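PDB 3M3P: glutamine amido transferase from Methylobacillus flagellatus, which belongs to the glutamine amidotransferase family and folds as an alpha/beta protein built around a mixed beta-sheet flanked by helices. Local coordinates for residues A[4-9]-A[48-53]; A[11-16]-A[33-38]; A[44-49]-A[76-81]; A[82-87]-A[234-239]. All coordinates share one frame; numbering follows the deposited sequence. Where two conformers were deposited one is given.

Interaction 1. Residues A[4-9]-A[48-53]; sequences KPVMII and DCSGLA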
# COMPACT_ATOMS: atom_id res chain seq x y z
N LYS A 4 -7.15 13.89 -14.81
CA LYS A 4 -7.33 12.48 -15.17
C LYS A 4 -7.50 11.68 -13.88
O LYS A 4 -6.97 12.06 -12.85
CB LYS A 4 -6.18 11.94 -15.97
CG LYS A 4 -6.06 12.63 -17.31
CD LYS A 4 -5.08 11.99 -18.21
CE LYS A 4 -4.91 12.74 -19.54
NZ LYS A 4 -4.01 12.09 -20.54
N PRO A 5 -8.31 10.62 -13.93
CA PRO A 5 -8.54 9.89 -12.70
C PRO A 5 -7.24 9.23 -12.18
O PRO A 5 -6.37 8.83 -12.95
CB PRO A 5 -9.52 8.80 -13.11
CG PRO A 5 -9.20 8.56 -14.53
CD PRO A 5 -9.00 9.99 -15.07
N VAL A 6 -7.17 9.08 -10.88
CA VAL A 6 -6.23 8.11 -10.28
C VAL A 6 -6.75 6.72 -10.59
O VAL A 6 -7.93 6.43 -10.40
CB VAL A 6 -6.10 8.33 -8.77
CG1 VAL A 6 -5.28 7.20 -8.10
CG2 VAL A 6 -5.46 9.73 -8.51
N MSE A 7 -5.90 5.85 -11.13
CA MSE A 7 -6.26 4.47 -11.36
C MSE A 7 -5.90 3.66 -10.12
O MSE A 7 -4.78 3.73 -9.66
CB MSE A 7 -5.51 3.98 -12.56
CG MSE A 7 -5.48 2.48 -12.72
SE MSE A 7 -4.80 1.74 -14.45
CE MSE A 7 -2.97 2.57 -14.64
N ILE A 8 -6.83 2.91 -9.59
CA ILE A 8 -6.64 2.08 -8.41
C ILE A 8 -6.81 0.62 -8.83
O ILE A 8 -7.86 0.22 -9.34
CB ILE A 8 -7.63 2.39 -7.25
CG1 ILE A 8 -7.58 3.87 -6.85
CG2 ILE A 8 -7.39 1.45 -6.09
CD1 ILE A 8 -8.48 4.25 -5.67
N ILE A 9 -5.76 -0.15 -8.64
CA ILE A 9 -5.78 -1.57 -8.92
C ILE A 9 -6.13 -2.32 -7.65
O ILE A 9 -5.45 -2.21 -6.62
CB ILE A 9 -4.39 -2.07 -9.45
CG1 ILE A 9 -3.88 -1.18 -10.60
CG2 ILE A 9 -4.44 -3.58 -9.81
CD1 ILE A 9 -4.82 -1.02 -11.76
N ASP A 48 -3.08 7.91 -19.33
CA ASP A 48 -4.51 8.06 -19.16
C ASP A 48 -4.87 8.26 -17.69
O ASP A 48 -6.02 8.63 -17.43
CB ASP A 48 -5.27 6.80 -19.69
CG ASP A 48 -5.27 6.65 -21.22
OD1 ASP A 48 -4.69 7.46 -21.95
OD2 ASP A 48 -5.95 5.67 -21.62
N CYS A 49 -3.93 8.09 -16.77
CA CYS A 49 -4.24 8.30 -15.34
C CYS A 49 -3.32 9.37 -14.76
O CYS A 49 -2.22 9.63 -15.28
CB CYS A 49 -4.24 7.01 -14.53
SG CYS A 49 -2.60 6.38 -14.10
N SER A 50 -3.78 10.05 -13.71
CA SER A 50 -2.98 11.06 -13.07
C SER A 50 -1.96 10.44 -12.07
O SER A 50 -0.95 11.08 -11.70
CB SER A 50 -3.85 12.08 -12.34
OG SER A 50 -4.68 11.45 -11.38
N GLY A 51 -2.28 9.23 -11.61
CA GLY A 51 -1.47 8.50 -10.63
C GLY A 51 -2.00 7.06 -10.57
O GLY A 51 -3.10 6.83 -11.04
N LEU A 52 -1.19 6.13 -10.07
CA LEU A 52 -1.50 4.72 -10.04
C LEU A 52 -1.40 4.27 -8.59
O LEU A 52 -0.35 4.43 -7.97
CB LEU A 52 -0.53 3.96 -10.90
CG LEU A 52 -0.64 2.44 -10.86
CD1 LEU A 52 -1.99 2.04 -11.51
CD2 LEU A 52 0.48 1.79 -11.67
N ALA A 53 -2.44 3.72 -8.02
CA ALA A 53 -2.46 3.21 -6.66
C ALA A 53 -2.76 1.72 -6.75
O ALA A 53 -3.55 1.28 -7.63
CB ALA A 53 -3.50 3.89 -5.83
O HOH W 1 -3.34 9.83 -22.29
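Met-7, here a selenomethionine, and Leu-52 both carry CG anti to the backbone N (chi1 164° and 174°), and the two side chains lie side by side, pointing the same way, on one face of a parallel strand pair. Residues 6-9 and 51-53 are neighbouring strands of the parallel part of an alpha/beta sheet. A bend at chi3 of Met-7 (55°) brings its methyl CE to 3.3 Å from Leu-52 CD1, a tight fit for two carbons, while Ile-9 CG1 reaches the same CD1 at 3.8 Å. Leu-74 and Ile-75 of helix 68-81 lie over this face. Val-6, Ile-8 and Ala-53 occupy the other, which meets Phe-20 and Leu-24 of helix 18-26; there Ile-8 CG1 stands 4.2 Å from Ala-53 CB.

The backbone ladder follows parallel rules. Met-7 brackets Leu-52, its N donating to Gly-51 O (3.0 Å) and its O accepting from Ala-53 N (2.9 Å). Ile-9 N then bonds Ala-53 O at 2.8 Å. Ahead of the strands the pairing turns irregular: Ser-50 N donates to Pro-5 O, and Lys-4 extends its chain past Asp-48 to bond Arg-47 O through NZ, while a water held weakly by NZ donates to Asp-48 OD1. Beside this, the hydroxyl OG of Ser-50 donates to Lys-4 O at 2.8 Å, approaching from above the carbonyl plane.

Interaction 2. Residues A[11-16]-A[33-38]; sequences FSASEG and VLRMDR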
# COMPACT_ATOMS: atom_id res chain seq x y z
N PHE A 11 -7.35 -6.20 -6.10
CA PHE A 11 -7.03 -7.61 -6.35
C PHE A 11 -8.06 -8.56 -5.78
O PHE A 11 -8.06 -9.75 -6.13
CB PHE A 11 -5.66 -7.90 -5.79
CG PHE A 11 -4.59 -7.05 -6.40
CD1 PHE A 11 -4.03 -7.42 -7.64
CD2 PHE A 11 -4.15 -5.91 -5.78
CE1 PHE A 11 -3.05 -6.68 -8.18
CE2 PHE A 11 -3.14 -5.13 -6.38
CZ PHE A 11 -2.59 -5.56 -7.53
N SER A 12 -9.00 -8.04 -4.99
CA SER A 12 -10.10 -8.82 -4.43
C SER A 12 -11.26 -7.90 -4.04
O SER A 12 -11.12 -6.67 -3.96
CB SER A 12 -9.70 -9.60 -3.20
OG SER A 12 -9.63 -8.75 -2.09
N ALA A 13 -12.40 -8.49 -3.76
CA ALA A 13 -13.58 -7.71 -3.36
C ALA A 13 -13.40 -7.08 -1.99
O ALA A 13 -14.00 -6.03 -1.71
CB ALA A 13 -14.81 -8.60 -3.34
N SER A 14 -12.67 -7.74 -1.10
CA SER A 14 -12.62 -7.31 0.30
C SER A 14 -11.56 -6.27 0.60
O SER A 14 -11.59 -5.64 1.66
CB SER A 14 -12.42 -8.47 1.26
OG SER A 14 -11.19 -9.14 0.98
N GLU A 15 -10.66 -6.08 -0.35
CA GLU A 15 -9.53 -5.18 -0.16
C GLU A 15 -9.68 -3.92 -1.03
O GLU A 15 -9.03 -3.78 -2.07
CB GLU A 15 -8.20 -5.90 -0.40
CG GLU A 15 -7.90 -6.95 0.71
CD GLU A 15 -6.47 -7.46 0.68
OE1 GLU A 15 -5.58 -6.65 0.99
OE2 GLU A 15 -6.27 -8.61 0.27
N GLY A 16 -10.55 -3.03 -0.59
CA GLY A 16 -10.87 -1.83 -1.38
C GLY A 16 -9.95 -0.68 -1.03
O GLY A 16 -8.98 -0.82 -0.23
N VAL A 33 -11.44 2.34 -10.19
CA VAL A 33 -10.98 1.03 -9.76
C VAL A 33 -11.07 0.03 -10.90
O VAL A 33 -12.06 -0.08 -11.62
CB VAL A 33 -11.83 0.56 -8.58
CG1 VAL A 33 -11.54 -0.87 -8.19
CG2 VAL A 33 -11.63 1.50 -7.34
N LEU A 34 -10.03 -0.79 -11.00
CA LEU A 34 -9.97 -1.95 -11.88
C LEU A 34 -9.71 -3.18 -11.02
O LEU A 34 -8.78 -3.18 -10.21
CB LEU A 34 -8.81 -1.79 -12.86
CG LEU A 34 -8.93 -0.68 -13.89
CD1 LEU A 34 -7.69 -0.58 -14.77
CD2 LEU A 34 -10.12 -0.84 -14.80
N ARG A 35 -10.51 -4.23 -11.19
CA ARG A 35 -10.43 -5.46 -10.43
C ARG A 35 -9.66 -6.54 -11.23
O ARG A 35 -10.17 -7.09 -12.22
CB ARG A 35 -11.85 -5.96 -10.12
CG ARG A 35 -12.53 -5.15 -9.02
CD ARG A 35 -12.17 -5.58 -7.58
NE ARG A 35 -12.59 -6.95 -7.34
CZ ARG A 35 -13.84 -7.33 -7.04
NH1 ARG A 35 -14.78 -6.44 -6.80
NH2 ARG A 35 -14.15 -8.61 -6.99
N MSE A 36 -8.46 -6.89 -10.78
CA MSE A 36 -7.67 -7.91 -11.47
C MSE A 36 -8.35 -9.27 -11.39
O MSE A 36 -8.19 -10.11 -12.33
CB MSE A 36 -6.27 -7.97 -10.89
CG MSE A 36 -5.42 -6.75 -11.12
SE MSE A 36 -5.21 -6.11 -12.95
CE MSE A 36 -6.75 -4.92 -13.14
N ASP A 37 -8.99 -9.56 -10.28
CA ASP A 37 -9.69 -10.85 -10.10
C ASP A 37 -10.93 -11.03 -10.98
O ASP A 37 -11.48 -12.14 -11.11
CB ASP A 37 -10.06 -11.05 -8.62
CG ASP A 37 -10.98 -9.97 -8.10
OD1 ASP A 37 -10.71 -8.75 -8.23
OD2 ASP A 37 -12.01 -10.39 -7.50
N ARG A 38 -11.38 -9.96 -11.59
CA ARG A 38 -12.49 -10.00 -12.54
C ARG A 38 -11.97 -9.84 -13.96
O ARG A 38 -12.77 -9.70 -14.88
CB ARG A 38 -13.51 -8.93 -12.22
CG ARG A 38 -14.12 -9.10 -10.86
CD ARG A 38 -15.21 -8.09 -10.65
NE ARG A 38 -16.39 -8.49 -11.40
CZ ARG A 38 -17.36 -7.66 -11.78
NH1 ARG A 38 -17.27 -6.36 -11.51
NH2 ARG A 38 -18.39 -8.15 -12.44
O HOH W 2 -12.72 -11.19 -4.61
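Ala-13 lies over one face of the Arg-35 guanidinium, its CA 3.6 Å above the plane and over the centre of the group. Ser-12 adds its carbonyl carbon to the same face, 3.7 Å from Arg-35 NE. Alongside, Asp-37 CB touches Phe-11 O at 3.4 Å, and the Phe-11 ring lies next to Met-36, CE1 meeting CG at 3.8 Å.

One shell out, a salt bridge fixes the plate against which the loop rests. Arg-35 grips Asp-37 side-on, NE to OD1 and NH2 to OD2, each bond 2.8 Å long; each oxygen accepts on its syn lone pair and lies in the guanidinium plane. Bends at chi2 (-83°) and chi3 (-62°) put CD and then NE on the path back toward this partner. Arg-38 CD lies on the opposite face of the guanidinium, offset toward its rim. A water extends the network, accepting from Ala-13 N at 2.8 Å and donating to Asp-37 OD2 at 3.1 Å, whereas the buried Ser-12 N finds no partner.

Residues 11-16 form the loop from strand 6-10 to helix 18-26, and 33-38 closes strand 31-35, so the contact joins the segments that follow two neighbouring parallel strands, at their C-terminal ends. Phe-11 continues inward onto Trp-67 and onto Leu-90 and Leu-94 of helix 90-98.

Interaction 3. Residues A[44-49]-A[76-81]; sequences AEIRDC and RDAVAQ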
# COMPACT_ATOMS: atom_id res chain seq x y z
N ALA A 44 -3.61 0.56 -21.86
CA ALA A 44 -2.34 0.49 -22.60
C ALA A 44 -1.47 1.68 -22.34
O ALA A 44 -0.24 1.55 -22.35
CB ALA A 44 -2.57 0.38 -24.10
N GLU A 45 -2.09 2.82 -22.08
CA GLU A 45 -1.37 4.07 -21.88
C GLU A 45 -1.50 4.53 -20.43
O GLU A 45 -2.55 5.04 -20.03
CB GLU A 45 -1.92 5.10 -22.84
CG GLU A 45 -1.49 6.59 -22.70
CD GLU A 45 0.02 6.77 -22.73
OE1 GLU A 45 0.71 6.40 -21.77
OE2 GLU A 45 0.52 7.33 -23.75
N ILE A 46 -0.42 4.45 -19.71
CA ILE A 46 -0.35 4.91 -18.33
C ILE A 46 -0.73 6.40 -18.19
O ILE A 46 -1.27 6.83 -17.17
CB ILE A 46 1.04 4.65 -17.71
CG1 ILE A 46 1.03 4.90 -16.18
CG2 ILE A 46 2.14 5.50 -18.38
CD1 ILE A 46 0.05 4.03 -15.31
N ARG A 47 -0.44 7.20 -19.20
CA ARG A 47 -0.70 8.62 -19.15
C ARG A 47 -2.23 8.93 -19.16
O ARG A 47 -2.62 10.09 -19.00
CB ARG A 47 -0.01 9.37 -20.26
CG ARG A 47 1.52 9.23 -20.27
CD ARG A 47 2.15 10.31 -19.50
NE ARG A 47 1.67 11.60 -20.01
CZ ARG A 47 2.07 12.19 -21.13
NH1 ARG A 47 3.07 11.69 -21.87
NH2 ARG A 47 1.47 13.33 -21.49
N ASP A 48 -3.08 7.91 -19.33
CA ASP A 48 -4.51 8.06 -19.16
C ASP A 48 -4.87 8.26 -17.69
O ASP A 48 -6.02 8.63 -17.43
CB ASP A 48 -5.27 6.80 -19.69
CG ASP A 48 -5.27 6.65 -21.22
OD1 ASP A 48 -4.69 7.46 -21.95
OD2 ASP A 48 -5.95 5.67 -21.62
N CYS A 49 -3.93 8.09 -16.77
CA CYS A 49 -4.24 8.30 -15.34
C CYS A 49 -3.32 9.37 -14.76
O CYS A 49 -2.22 9.63 -15.28
CB CYS A 49 -4.24 7.01 -14.53
SG CYS A 49 -2.60 6.38 -14.10
N ARG A 76 6.33 -0.00 -14.59
CA ARG A 76 7.54 0.53 -15.19
C ARG A 76 7.27 1.75 -16.02
O ARG A 76 8.03 2.75 -15.96
CB ARG A 76 8.32 -0.51 -15.99
CG ARG A 76 8.94 -1.54 -15.06
CD ARG A 76 9.97 -2.40 -15.76
NE ARG A 76 9.27 -3.32 -16.58
CZ ARG A 76 8.86 -4.54 -16.24
NH1 ARG A 76 9.10 -5.02 -15.06
NH2 ARG A 76 8.17 -5.26 -17.11
N ASP A 77 6.20 1.71 -16.81
CA ASP A 77 5.85 2.86 -17.64
C ASP A 77 5.49 4.10 -16.76
O ASP A 77 5.85 5.22 -17.10
CB ASP A 77 4.67 2.55 -18.56
CG ASP A 77 4.96 1.62 -19.69
OD1 ASP A 77 6.15 1.28 -19.95
OD2 ASP A 77 3.93 1.27 -20.36
N ALA A 78 4.77 3.87 -15.65
CA ALA A 78 4.43 4.97 -14.75
C ALA A 78 5.74 5.62 -14.25
O ALA A 78 5.87 6.85 -14.26
CB ALA A 78 3.63 4.45 -13.57
N VAL A 79 6.67 4.83 -13.77
CA VAL A 79 7.94 5.39 -13.26
C VAL A 79 8.68 6.12 -14.36
O VAL A 79 9.14 7.25 -14.17
CB VAL A 79 8.77 4.30 -12.54
CG1 VAL A 79 10.15 4.82 -12.09
CG2 VAL A 79 8.01 3.74 -11.35
N ALA A 80 8.75 5.55 -15.56
CA ALA A 80 9.39 6.24 -16.70
C ALA A 80 8.70 7.55 -17.06
O ALA A 80 9.38 8.52 -17.47
CB ALA A 80 9.44 5.30 -17.91
N GLN A 81 7.38 7.60 -16.97
CA GLN A 81 6.58 8.74 -17.39
C GLN A 81 6.31 9.73 -16.26
O GLN A 81 5.56 10.70 -16.44
CB GLN A 81 5.25 8.26 -18.03
CG GLN A 81 5.44 7.55 -19.35
CD GLN A 81 6.05 8.50 -20.38
OE1 GLN A 81 5.51 9.59 -20.57
NE2 GLN A 81 7.15 8.07 -21.04
O HOH W 3 1.71 2.89 -20.87
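Ile-46 pushes its branched side chain against the helix at Ala-78, and this is where the contact is dense. With CG1 anti to the backbone N (chi1 -170°), that branch comes to 3.7 Å from Ala-78 CB and lies equally near the CA beneath it; a small alanine lets the isoleucine approach the helix backbone. The other branch, CG2, fits between two residues one helical turn apart, 3.9 Å from Asp-77 CB and 4.0 Å from Gln-81 CG. On its inner side Ile-46 also touches Met-7 of strand 6-10, so the apolar packing runs on into the core.

The outer side is polar and much looser. Arg-47 and Gln-81 cross at about a right angle, and the guanidinium and amide planes are only 14° apart. Their one hydrogen bond, from NH1 of Arg-47 to OE1 of Gln-81, is weak at 3.5 Å and meets the guanidinium at its edge. Water takes the place of direct bonding at Asp-77: one molecule accepts from Ile-46 N (2.9 Å) and donates both to Ala-44 O and to Asp-77 OD2, the latter at 2.8 Å. Within the loop, Arg-47 N donates to Glu-45 OE1 at 2.9 Å, from above the carboxylate plane, a bond that spans the start of the short 3-10 turn 46-48.

That turn leads into strand 51-54, and helix 68-81 carries the chain from this strand to its parallel neighbour 85-88. Seating the entry to the first strand against the last turns of the connecting helix belongs to the beta-alpha-beta crossover of an alpha/beta fold.

Interaction 4. Residues A[82-87]-A[234-239]; sequences RVPVIG and ARWIKG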
# COMPACT_ATOMS: atom_id res chain seq x y z
N ARG A 82 6.86 9.45 -15.07
CA ARG A 82 6.61 10.29 -13.89
C ARG A 82 5.15 10.36 -13.49
O ARG A 82 4.67 11.42 -13.03
CB ARG A 82 7.22 11.71 -14.05
CG ARG A 82 8.75 11.60 -14.21
CD ARG A 82 9.49 12.93 -14.23
NE ARG A 82 9.31 13.56 -12.94
CZ ARG A 82 9.93 13.20 -11.80
NH1 ARG A 82 10.86 12.23 -11.80
NH2 ARG A 82 9.63 13.85 -10.67
N VAL A 83 4.41 9.27 -13.68
CA VAL A 83 3.06 9.13 -13.14
C VAL A 83 3.29 8.46 -11.76
O VAL A 83 3.83 7.35 -11.69
CB VAL A 83 2.21 8.23 -14.06
CG1 VAL A 83 0.88 7.90 -13.40
CG2 VAL A 83 2.01 8.93 -15.41
N PRO A 84 2.96 9.17 -10.67
CA PRO A 84 3.28 8.62 -9.36
C PRO A 84 2.55 7.32 -9.07
O PRO A 84 1.40 7.13 -9.45
CB PRO A 84 2.83 9.71 -8.40
CG PRO A 84 1.70 10.38 -9.10
CD PRO A 84 2.10 10.38 -10.53
N VAL A 85 3.23 6.45 -8.32
CA VAL A 85 2.71 5.16 -7.89
C VAL A 85 2.70 5.09 -6.39
O VAL A 85 3.68 5.46 -5.72
CB VAL A 85 3.54 3.97 -8.50
CG1 VAL A 85 2.88 2.62 -8.14
CG2 VAL A 85 3.70 4.11 -10.03
N ILE A 86 1.62 4.56 -5.82
CA ILE A 86 1.55 4.24 -4.39
C ILE A 86 1.09 2.81 -4.24
O ILE A 86 0.11 2.39 -4.87
CB ILE A 86 0.67 5.27 -3.58
CG1 ILE A 86 0.72 4.92 -2.09
CG2 ILE A 86 -0.77 5.32 -4.11
CD1 ILE A 86 0.23 6.04 -1.13
N GLY A 87 1.79 2.00 -3.41
CA GLY A 87 1.43 0.60 -3.25
C GLY A 87 1.28 0.22 -1.81
O GLY A 87 2.13 0.58 -0.95
N ALA A 234 -1.41 13.12 1.40
CA ALA A 234 -1.26 14.53 1.02
C ALA A 234 0.06 14.79 0.32
O ALA A 234 0.11 15.54 -0.65
CB ALA A 234 -1.44 15.44 2.27
N ARG A 235 1.13 14.19 0.78
CA ARG A 235 2.42 14.33 0.08
C ARG A 235 2.34 13.67 -1.27
O ARG A 235 2.78 14.22 -2.28
CB ARG A 235 3.54 13.75 0.90
CG ARG A 235 4.92 13.80 0.28
CD ARG A 235 5.34 15.21 -0.15
NE ARG A 235 6.64 15.11 -0.82
CZ ARG A 235 6.76 14.80 -2.09
NH1 ARG A 235 5.67 14.62 -2.82
NH2 ARG A 235 7.94 14.66 -2.63
N TRP A 236 1.81 12.46 -1.33
CA TRP A 236 1.78 11.71 -2.57
C TRP A 236 1.01 12.39 -3.70
O TRP A 236 1.46 12.44 -4.84
CB TRP A 236 1.19 10.31 -2.30
CG TRP A 236 1.26 9.47 -3.54
CD1 TRP A 236 2.37 8.85 -4.01
CD2 TRP A 236 0.21 9.16 -4.44
NE1 TRP A 236 2.08 8.18 -5.18
CE2 TRP A 236 0.75 8.35 -5.46
CE3 TRP A 236 -1.14 9.52 -4.50
CZ2 TRP A 236 -0.01 7.90 -6.54
CZ3 TRP A 236 -1.89 9.03 -5.55
CH2 TRP A 236 -1.34 8.25 -6.54
N ILE A 237 -0.12 13.01 -3.39
CA ILE A 237 -0.89 13.66 -4.46
C ILE A 237 -0.25 14.92 -5.02
O ILE A 237 -0.64 15.37 -6.07
CB ILE A 237 -2.36 13.95 -4.07
CG1 ILE A 237 -2.49 14.90 -2.88
CG2 ILE A 237 -3.12 12.61 -3.77
CD1 ILE A 237 -3.93 15.52 -2.73
N LYS A 238 0.75 15.46 -4.32
CA LYS A 238 1.49 16.59 -4.92
C LYS A 238 2.11 16.14 -6.24
O LYS A 238 2.38 16.97 -7.11
CB LYS A 238 2.54 17.10 -3.94
CG LYS A 238 1.88 17.68 -2.72
CD LYS A 238 2.82 18.48 -1.88
CE LYS A 238 2.04 19.28 -0.84
NZ LYS A 238 2.91 19.46 0.37
N GLY A 239 2.40 14.87 -6.42
CA GLY A 239 3.02 14.34 -7.61
C GLY A 239 2.07 13.98 -8.75
O GLY A 239 2.52 13.58 -9.81
O HOH W 4 4.59 13.76 -11.66
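Trp-236 lays its indole between Pro-84 and Ile-86, packing helix 218-237 against strand 85-88 of the alpha/beta sheet. Gly-87, near the end of that strand, is the first residue of a sequence pattern consistent with a nucleophile elbow, as expected in this family.

The ring contacts come first. CG2 of Ile-86 stands 3.7 Å from the centroid of the six-membered ring and only 14° off its normal, a CH-pi contact over the face. Pro-84 takes the opposite face, with CG 3.8 Å above the plane and offset toward the rim, and CB 3.6 Å from NE1 of Trp-236. CG of the tryptophan lies anti to the backbone N (chi1 -175°), and the indole attached to it reaches the strand. At the ring edge, near its plane, Pro-84 O comes to 3.3 Å from CZ2 of Trp-236. Trp-127 of helix 122-128 also touches Trp-236.

Apolar packing adds Ile-86 CB, 3.6 Å from CE2 of Trp-236, and Ile-86 continues onto Ala-53 of the adjoining strand. As for charged groups, Arg-235, on the same helix turn, forms salt bridges with Glu-126 and Asp-168 and so ties the helix to other parts of the chain.

Backbone and water account for the rest. Gly-239 brings its O to 3.3 Å from CD of Pro-84. Arg-82, with positive phi, ends helix 68-81 in a Schellman motif, and its carbonyl is turned toward the same region, where Gln-241 NE2 binds it. There one water donates to Arg-82 O at 2.7 Å and to Gly-239 O at 2.8 Å.

Overall arrangement
Interactions 1 and 4 are the buried pair, and interactions 2 and 3 lie partly at the surface. Strand 51-54 joins the first two: Leu-52 N and O bond Pro-84 O and Ile-86 N, extending the ladder of interaction 1 into the strand of interaction 4. Interaction 3 shares Asp-48 and Cys-49 with interaction 1 and packs Ile-46 against Met-7; Ala-78 O also bonds Val-83 N, linking it to interaction 4. Interaction 2 stands about 20 and 21 Å, centre to centre, from interactions 3 and 4, but meets interaction 1 along strand 6-10. Ladder bonds mark interaction 1, indole packing interaction 4, a salt bridge interaction 2, and one isoleucine beside a weak polar rim interaction 3.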